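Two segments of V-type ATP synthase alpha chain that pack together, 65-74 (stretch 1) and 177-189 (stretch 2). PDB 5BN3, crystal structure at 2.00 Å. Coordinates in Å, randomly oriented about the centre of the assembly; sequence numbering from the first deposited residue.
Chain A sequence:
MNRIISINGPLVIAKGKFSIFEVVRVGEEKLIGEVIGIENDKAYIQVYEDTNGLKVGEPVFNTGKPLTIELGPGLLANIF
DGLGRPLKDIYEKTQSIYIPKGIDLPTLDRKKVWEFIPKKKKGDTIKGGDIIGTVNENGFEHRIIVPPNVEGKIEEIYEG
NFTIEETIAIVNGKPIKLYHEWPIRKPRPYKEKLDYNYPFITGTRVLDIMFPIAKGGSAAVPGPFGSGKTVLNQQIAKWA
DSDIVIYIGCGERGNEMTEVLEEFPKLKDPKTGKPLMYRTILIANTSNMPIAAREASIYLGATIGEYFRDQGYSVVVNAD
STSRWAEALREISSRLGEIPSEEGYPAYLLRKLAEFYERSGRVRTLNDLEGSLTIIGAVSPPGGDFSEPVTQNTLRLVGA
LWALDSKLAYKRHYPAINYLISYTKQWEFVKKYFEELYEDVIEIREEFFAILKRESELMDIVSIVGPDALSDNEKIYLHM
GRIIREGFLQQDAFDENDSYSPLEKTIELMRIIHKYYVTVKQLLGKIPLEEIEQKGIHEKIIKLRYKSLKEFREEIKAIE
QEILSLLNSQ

Stretch 1, residues 65-74: KPLTIELGPG
Stretch 2, residues 177-189: KLYHEWPIRKPRP

Two-stranded antiparallel pairing fixes which side chains can meet, and this V-type ATP synthase alpha chain illustrates it. Strands 68-71 and 180-183 run at 147°, their axes approaching to 4.4 Å, in extended conformation (phi/psi -128/141 at Ile-69, -145/135 at Trp-182). Ile-69 pairs reciprocally with Trp-182 (N to O 3.0 Å, O to N 3.2 Å), and Leu-71 with His-180 (N to O 2.9 Å, O to N 3.1 Å). Between them Glu-70 faces Glu-181 as a non-hydrogen-bonded pair, CA to CA 4.7 Å. Pro-183, lacking an amide hydrogen, occupies another such site opposite Thr-68; beyond it Ile-184 N donates to Leu-67 O (3.0 Å), as a type I turn begins.

Leu-71 (m, t) supplies the main bump: its CD1 lies 3.8 Å from Trp-182 CB, 4.0 Å from His-180 NE2 and 3.5 Å from Arg-188 NH1, in a hollow braced by the hydrogen bond from Arg-188 NH1 to His-180 NE2 (3.1 Å). Ile-184 (p, t) fits between two neighbours, CG2 3.7 Å from Ile-69 CG2 and CD1 3.8 Å from Leu-67 CD2. On the Glu-70 and Glu-181 face, Glu-70 CG rests 4.0 Å from Tyr-179 CE2. Gly-72 leaves room where a CB would clash with Tyr-179 CB and Leu-178 O.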

# COMPACT_ATOMS: atom_id res chain seq x y z
N LYS A 65 -19.12 -23.28 -35.32
CA LYS A 65 -19.01 -21.90 -35.76
C LYS A 65 -18.55 -20.98 -34.65
O LYS A 65 -18.75 -21.26 -33.47
N PRO A 66 -17.91 -19.86 -35.03
CA PRO A 66 -17.48 -18.86 -34.05
C PRO A 66 -18.61 -17.89 -33.73
O PRO A 66 -19.69 -17.99 -34.33
CB PRO A 66 -16.36 -18.13 -34.78
CG PRO A 66 -16.75 -18.22 -36.22
CD PRO A 66 -17.43 -19.55 -36.39
N LEU A 67 -18.37 -16.97 -32.80
CA LEU A 67 -19.38 -16.00 -32.40
C LEU A 67 -19.52 -14.93 -33.48
O LEU A 67 -18.56 -14.22 -33.79
CB LEU A 67 -19.00 -15.37 -31.06
CG LEU A 67 -20.12 -14.82 -30.17
CD1 LEU A 67 -21.17 -15.88 -29.93
CD2 LEU A 67 -19.56 -14.33 -28.84
N THR A 68 -20.72 -14.80 -34.05
CA THR A 68 -20.94 -13.89 -35.17
C THR A 68 -22.06 -12.88 -34.93
O THR A 68 -22.86 -13.03 -34.00
CB THR A 68 -21.26 -14.65 -36.47
OG1 THR A 68 -22.53 -15.30 -36.34
CG2 THR A 68 -20.19 -15.69 -36.76
N ILE A 69 -22.11 -11.86 -35.78
CA ILE A 69 -23.20 -10.90 -35.79
C ILE A 69 -23.74 -10.77 -37.21
O ILE A 69 -22.98 -10.80 -38.18
CB ILE A 69 -22.75 -9.51 -35.27
CG1 ILE A 69 -23.90 -8.51 -35.33
CG2 ILE A 69 -21.57 -8.99 -36.07
CD1 ILE A 69 -25.10 -8.89 -34.49
N GLU A 70 -25.06 -10.66 -37.34
CA GLU A 70 -25.68 -10.43 -38.64
C GLU A 70 -25.56 -8.96 -39.01
O GLU A 70 -25.99 -8.08 -38.26
CB GLU A 70 -27.15 -10.85 -38.62
CG GLU A 70 -27.38 -12.36 -38.55
CD GLU A 70 -28.84 -12.72 -38.39
OE1 GLU A 70 -29.69 -11.81 -38.38
OE2 GLU A 70 -29.14 -13.93 -38.26
N LEU A 71 -24.97 -8.70 -40.17
CA LEU A 71 -24.77 -7.33 -40.64
C LEU A 71 -25.65 -7.04 -41.85
O LEU A 71 -25.44 -7.60 -42.93
CB LEU A 71 -23.31 -7.11 -41.00
CG LEU A 71 -22.30 -7.37 -39.88
CD1 LEU A 71 -20.88 -7.38 -40.41
CD2 LEU A 71 -22.45 -6.33 -38.79
N GLY A 72 -26.64 -6.17 -41.67
CA GLY A 72 -27.54 -5.78 -42.75
C GLY A 72 -28.62 -4.85 -42.25
O GLY A 72 -28.54 -4.35 -41.13
N PRO A 73 -29.63 -4.59 -43.09
CA PRO A 73 -30.77 -3.75 -42.70
C PRO A 73 -31.51 -4.35 -41.51
O PRO A 73 -31.75 -5.56 -41.49
CB PRO A 73 -31.67 -3.78 -43.94
CG PRO A 73 -30.74 -4.05 -45.07
CD PRO A 73 -29.71 -4.99 -44.51
N GLY A 74 -31.87 -3.52 -40.54
CA GLY A 74 -32.55 -3.99 -39.35
C GLY A 74 -31.86 -3.64 -38.04
O GLY A 74 -32.40 -3.86 -36.96
N LYS A 177 -27.26 -12.34 -50.03
CA LYS A 177 -28.38 -11.80 -49.27
C LYS A 177 -28.21 -10.31 -49.01
O LYS A 177 -27.21 -9.71 -49.43
CB LYS A 177 -28.55 -12.53 -47.94
CG LYS A 177 -29.40 -13.79 -48.01
CD LYS A 177 -28.68 -14.92 -48.73
CE LYS A 177 -29.58 -16.15 -48.84
NZ LYS A 177 -30.12 -16.58 -47.52
N LEU A 178 -29.18 -9.71 -48.33
CA LEU A 178 -29.08 -8.32 -47.89
C LEU A 178 -28.19 -8.22 -46.66
O LEU A 178 -27.83 -7.13 -46.22
CB LEU A 178 -30.46 -7.75 -47.59
CG LEU A 178 -31.36 -7.44 -48.79
CD1 LEU A 178 -32.75 -7.04 -48.35
CD2 LEU A 178 -30.74 -6.33 -49.62
N TYR A 179 -27.84 -9.38 -46.10
CA TYR A 179 -27.00 -9.44 -44.91
C TYR A 179 -25.94 -10.53 -45.03
O TYR A 179 -26.07 -11.46 -45.83
CB TYR A 179 -27.86 -9.73 -43.67
CG TYR A 179 -28.19 -11.19 -43.47
CD1 TYR A 179 -29.24 -11.79 -44.16
CD2 TYR A 179 -27.47 -11.97 -42.58
CE1 TYR A 179 -29.54 -13.12 -43.97
CE2 TYR A 179 -27.77 -13.30 -42.39
CZ TYR A 179 -28.80 -13.87 -43.09
OH TYR A 179 -29.11 -15.20 -42.89
N HIS A 180 -24.89 -10.41 -44.22
CA HIS A 180 -23.93 -11.50 -44.06
C HIS A 180 -23.46 -11.58 -42.61
O HIS A 180 -23.59 -10.62 -41.85
CB HIS A 180 -22.74 -11.36 -45.02
CG HIS A 180 -21.80 -10.24 -44.69
ND1 HIS A 180 -22.03 -8.94 -45.07
CD2 HIS A 180 -20.61 -10.24 -44.04
CE1 HIS A 180 -21.04 -8.18 -44.65
NE2 HIS A 180 -20.16 -8.94 -44.03
N GLU A 181 -22.94 -12.74 -42.23
CA GLU A 181 -22.46 -12.96 -40.87
C GLU A 181 -20.97 -12.71 -40.78
O GLU A 181 -20.23 -12.96 -41.73
CB GLU A 181 -22.78 -14.39 -40.42
CG GLU A 181 -24.26 -14.68 -40.26
CD GLU A 181 -24.52 -16.08 -39.73
OE1 GLU A 181 -23.71 -16.98 -40.02
OE2 GLU A 181 -25.53 -16.27 -39.02
N TRP A 182 -20.52 -12.21 -39.63
CA TRP A 182 -19.10 -11.95 -39.42
C TRP A 182 -18.68 -12.22 -37.98
O TRP A 182 -19.38 -11.82 -37.05
CB TRP A 182 -18.76 -10.51 -39.81
CG TRP A 182 -17.29 -10.26 -39.84
CD1 TRP A 182 -16.52 -9.77 -38.83
CD2 TRP A 182 -16.41 -10.49 -40.94
NE1 TRP A 182 -15.21 -9.68 -39.24
CE2 TRP A 182 -15.12 -10.12 -40.53
CE3 TRP A 182 -16.59 -10.98 -42.24
CZ2 TRP A 182 -14.01 -10.22 -41.37
CZ3 TRP A 182 -15.49 -11.09 -43.07
CH2 TRP A 182 -14.22 -10.71 -42.64
N PRO A 183 -17.55 -12.91 -37.80
CA PRO A 183 -17.02 -13.20 -36.46
C PRO A 183 -16.61 -11.91 -35.75
O PRO A 183 -15.75 -11.19 -36.27
CB PRO A 183 -15.78 -14.06 -36.74
CG PRO A 183 -15.97 -14.58 -38.14
CD PRO A 183 -16.71 -13.49 -38.86
N ILE A 184 -17.20 -11.62 -34.60
CA ILE A 184 -16.97 -10.35 -33.91
C ILE A 184 -15.54 -10.18 -33.38
O ILE A 184 -15.10 -9.05 -33.16
CB ILE A 184 -17.97 -10.14 -32.75
CG1 ILE A 184 -17.86 -11.25 -31.71
CG2 ILE A 184 -19.39 -10.04 -33.29
CD1 ILE A 184 -18.76 -11.05 -30.51
N ARG A 185 -14.83 -11.28 -33.17
CA ARG A 185 -13.46 -11.22 -32.67
C ARG A 185 -12.45 -10.95 -33.79
O ARG A 185 -11.26 -10.80 -33.53
CB ARG A 185 -13.08 -12.51 -31.94
CG ARG A 185 -13.83 -12.74 -30.64
CD ARG A 185 -13.29 -13.95 -29.90
NE ARG A 185 -14.05 -14.21 -28.68
CZ ARG A 185 -13.81 -13.61 -27.51
NH1 ARG A 185 -12.84 -12.72 -27.40
NH2 ARG A 185 -14.56 -13.91 -26.45
N LYS A 186 -12.95 -10.89 -35.02
CA LYS A 186 -12.09 -10.73 -36.18
C LYS A 186 -12.30 -9.36 -36.81
O LYS A 186 -13.40 -9.03 -37.24
CB LYS A 186 -12.40 -11.82 -37.21
CG LYS A 186 -11.52 -11.81 -38.44
CD LYS A 186 -11.87 -12.99 -39.34
CE LYS A 186 -11.05 -12.99 -40.62
NZ LYS A 186 -11.43 -14.12 -41.52
N PRO A 187 -11.23 -8.54 -36.84
CA PRO A 187 -11.30 -7.20 -37.43
C PRO A 187 -11.65 -7.27 -38.91
O PRO A 187 -11.10 -8.12 -39.62
CB PRO A 187 -9.88 -6.67 -37.26
CG PRO A 187 -9.30 -7.46 -36.13
CD PRO A 187 -9.91 -8.82 -36.25
N ARG A 188 -12.54 -6.40 -39.37
CA ARG A 188 -12.93 -6.40 -40.78
C ARG A 188 -11.86 -5.74 -41.65
O ARG A 188 -11.37 -4.65 -41.33
CB ARG A 188 -14.29 -5.71 -40.97
CG ARG A 188 -15.45 -6.52 -40.40
CD ARG A 188 -16.79 -5.80 -40.53
NE ARG A 188 -17.11 -5.48 -41.92
CZ ARG A 188 -17.68 -6.32 -42.78
NH1 ARG A 188 -17.98 -7.55 -42.41
NH2 ARG A 188 -17.93 -5.92 -44.02
N PRO A 189 -11.49 -6.41 -42.75
CA PRO A 189 -10.41 -5.96 -43.63
C PRO A 189 -10.73 -4.66 -44.36
O PRO A 189 -11.89 -4.31 -44.55
CB PRO A 189 -10.29 -7.10 -44.65
CG PRO A 189 -11.66 -7.72 -44.68
CD PRO A 189 -12.15 -7.63 -43.26
O HOH W 1 -15.62 -14.11 -33.18
O HOH W 2 -25.02 -14.70 -35.97